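Local coordinates for protein precorrin-3 methylase (Rhodobacter capsulatus, PDB 3NUT) that probably transfers a methyl group from S-adenosyl-L-methionine to a precorrin intermediate on the pathway to adenosylcobalamin (vitamin B12), at residues Ala35-Gly40 with Gly53-Pro58. Sequence-based numbering, arbitrary orientation.
Sequences ATDIVG and GLTLHP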
ATOM      1  N   ALA A  35      22.274  11.072  -5.877  1.00 27.61           N
ATOM      2  CA  ALA A  35      22.194  12.192  -4.933  1.00 26.29           C
ATOM      3  C   ALA A  35      23.502  12.928  -4.715  1.00 26.31           C
ATOM      4  O   ALA A  35      24.521  12.280  -4.460  1.00 26.34           O
ATOM      5  CB  ALA A  35      21.735  11.665  -3.607  1.00 25.32           C
ATOM      6  N   THR A  36      23.482  14.275  -4.761  1.00 25.60           N
ATOM      7  CA  THR A  36      24.564  15.073  -4.161  1.00 24.89           C
ATOM      8  C   THR A  36      24.249  15.283  -2.690  1.00 24.84           C
ATOM      9  O   THR A  36      25.142  15.479  -1.861  1.00 24.27           O
ATOM     10  CB  THR A  36      24.709  16.485  -4.791  1.00 26.12           C
ATOM     11  OG1 THR A  36      23.479  17.218  -4.653  1.00 25.92           O
ATOM     12  CG2 THR A  36      25.087  16.407  -6.293  1.00 25.84           C
ATOM     13  N   ASP A  37      22.958  15.279  -2.371  1.00 24.57           N
ATOM     14  CA  ASP A  37      22.533  15.539  -1.033  1.00 25.24           C
ATOM     15  C   ASP A  37      21.462  14.545  -0.540  1.00 25.24           C
ATOM     16  O   ASP A  37      20.467  14.314  -1.211  1.00 25.15           O
ATOM     17  CB  ASP A  37      22.026  16.969  -0.951  1.00 25.57           C
ATOM     18  CG  ASP A  37      23.109  18.007  -1.304  1.00 25.85           C
ATOM     19  OD1 ASP A  37      23.368  18.267  -2.489  1.00 26.73           O
ATOM     20  OD2 ASP A  37      23.693  18.594  -0.382  1.00 27.18           O
ATOM     21  N   ILE A  38      21.691  13.940   0.630  1.00 25.86           N
ATOM     22  CA  ILE A  38      20.648  13.157   1.282  1.00 25.26           C
ATOM     23  C   ILE A  38      20.117  13.848   2.551  1.00 26.06           C
ATOM     24  O   ILE A  38      20.881  14.261   3.403  1.00 26.63           O
ATOM     25  CB  ILE A  38      21.060  11.682   1.475  1.00 26.01           C
ATOM     26  CG1 ILE A  38      21.501  11.109   0.116  1.00 25.12           C
ATOM     27  CG2 ILE A  38      19.899  10.866   2.089  1.00 22.05           C
ATOM     28  CD1 ILE A  38      22.302   9.795   0.158  1.00 25.43           C
ATOM     29  N   VAL A  39      18.794  14.006   2.641  1.00 26.15           N
ATOM     30  CA  VAL A  39      18.142  14.617   3.794  1.00 25.86           C
ATOM     31  C   VAL A  39      17.287  13.534   4.455  1.00 27.33           C
ATOM     32  O   VAL A  39      16.464  12.919   3.788  1.00 27.02           O
ATOM     33  CB  VAL A  39      17.226  15.794   3.331  1.00 25.55           C
ATOM     34  CG1 VAL A  39      16.433  16.384   4.517  1.00 23.62           C
ATOM     35  CG2 VAL A  39      18.043  16.857   2.634  1.00 22.61           C
ATOM     36  N   GLY A  40      17.509  13.270   5.750  1.00 28.36           N
ATOM     37  CA  GLY A  40      16.721  12.271   6.485  1.00 28.94           C
ATOM     38  C   GLY A  40      17.377  11.699   7.725  1.00 30.09           C
ATOM     39  O   GLY A  40      18.336  12.242   8.259  1.00 30.56           O
ATOM     40  N   GLY A  53      31.811  14.697  -3.256  1.00 40.35           N
ATOM     41  CA  GLY A  53      30.661  15.570  -3.428  1.00 39.33           C
ATOM     42  C   GLY A  53      29.404  15.225  -2.637  1.00 38.65           C
ATOM     43  O   GLY A  53      28.493  16.054  -2.563  1.00 38.56           O
ATOM     44  N   LEU A  54      29.353  14.021  -2.047  1.00 37.62           N
ATOM     45  CA  LEU A  54      28.154  13.569  -1.303  1.00 36.12           C
ATOM     46  C   LEU A  54      28.079  14.161   0.079  1.00 35.62           C
ATOM     47  O   LEU A  54      29.015  14.058   0.860  1.00 35.57           O
ATOM     48  CB  LEU A  54      28.048  12.033  -1.198  1.00 35.56           C
ATOM     49  CG  LEU A  54      26.926  11.488  -0.299  1.00 35.27           C
ATOM     50  CD1 LEU A  54      25.537  11.679  -0.910  1.00 33.44           C
ATOM     51  CD2 LEU A  54      27.160  10.011   0.052  1.00 37.46           C
ATOM     52  N   THR A  55      26.922  14.731   0.393  1.00 34.87           N
ATOM     53  CA  THR A  55      26.702  15.316   1.696  1.00 34.41           C
ATOM     54  C   THR A  55      25.337  14.910   2.279  1.00 33.68           C
ATOM     55  O   THR A  55      24.328  14.764   1.558  1.00 33.76           O
ATOM     56  CB  THR A  55      26.960  16.845   1.676  1.00 34.29           C
ATOM     57  OG1 THR A  55      26.019  17.502   2.508  1.00 37.18           O
ATOM     58  CG2 THR A  55      26.782  17.419   0.312  1.00 37.83           C
ATOM     59  N   LEU A  56      25.324  14.705   3.588  1.00 32.47           N
ATOM     60  CA  LEU A  56      24.153  14.204   4.311  1.00 31.56           C
ATOM     61  C   LEU A  56      23.680  15.243   5.306  1.00 30.94           C
ATOM     62  O   LEU A  56      24.500  15.890   5.955  1.00 30.24           O
ATOM     63  CB  LEU A  56      24.533  12.950   5.084  1.00 31.08           C
ATOM     64  CG  LEU A  56      24.373  11.525   4.559  1.00 30.98           C
ATOM     65  CD1 LEU A  56      24.955  11.336   3.197  1.00 28.98           C
ATOM     66  CD2 LEU A  56      24.995  10.583   5.580  1.00 21.26           C
ATOM     67  N   HIS A  57      22.359  15.381   5.442  1.00 30.80           N
ATOM     68  CA  HIS A  57      21.757  16.415   6.281  1.00 30.36           C
ATOM     69  C   HIS A  57      20.863  15.723   7.284  1.00 30.82           C
ATOM     70  O   HIS A  57      19.754  15.346   6.949  1.00 30.71           O
ATOM     71  CB  HIS A  57      20.948  17.415   5.433  1.00 29.33           C
ATOM     72  CG  HIS A  57      21.722  18.006   4.298  1.00 28.95           C
ATOM     73  ND1 HIS A  57      22.297  19.263   4.355  1.00 26.82           N
ATOM     74  CD2 HIS A  57      22.049  17.499   3.085  1.00 27.75           C
ATOM     75  CE1 HIS A  57      22.938  19.506   3.230  1.00 23.61           C
ATOM     76  NE2 HIS A  57      22.801  18.456   2.439  1.00 25.97           N
ATOM     77  N   PRO A  58      21.329  15.576   8.538  1.00 31.86           N
ATOM     78  CA  PRO A  58      20.593  14.760   9.533  1.00 32.66           C
ATOM     79  C   PRO A  58      19.281  15.401  10.018  1.00 33.37           C
ATOM     80  O   PRO A  58      19.239  16.583  10.355  1.00 33.92           O
ATOM     81  CB  PRO A  58      21.595  14.622  10.695  1.00 32.55           C
ATOM     82  CG  PRO A  58      22.915  15.172  10.155  1.00 32.42           C
ATOM     83  CD  PRO A  58      22.542  16.174   9.111  1.00 31.49           C
TER
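Between Asp37 and His57, on adjacent parallel strands, runs a diagonal His-carboxylate hydrogen bond, a good example of how one face of a sheet can tie two strands together through side chains as well as backbone. Both CG atoms stand anti to their own carbonyl carbon (chi1 -61° in Asp37, -53° in His57); in His57 this sets CG beside its own backbone N and leans the ring back along strand 55-58 to Asp37. NE2 of His57 donates to OD2 of Asp37 over 3.0 Å, nearly straight, with ring and carboxylate almost coplanar, although the exact position of OD2 is less certain. The other carboxylate oxygen, OD1, takes a very short bond from Thr36 OG1 through its anti lone pair, so both ends of the carboxylate are held. Thr55 lies alongside Asp37, its CG2 3.4 Å from OD2, while Val39 CG2 meets CB and CD2 of His57 obliquely.

Beneath this polar pair the backbones bond in parallel register: Ile38 O accepts from His57 N at 2.8 Å and Ile38 N donates to Thr55 O, with Thr55 N to Thr36 O and Gly40 N to His57 O at the two ends. On the other face, Leu56 CD1 lies 4.3 Å from Ile38 CB, and Ile38 CD1 also touches CD1 of Leu54, from the loop before the strand, at 3.9 Å.

Arg79 adds a salt bridge to Asp37 OD2, which probably stabilises its negative charge. Met74 of helix 65-76 packs against both Asp37 and His57. Strand 55-58 forms an outer edge of the five-stranded parallel sheet, and strand 37-40 lies between strands 55-58 and 80-85.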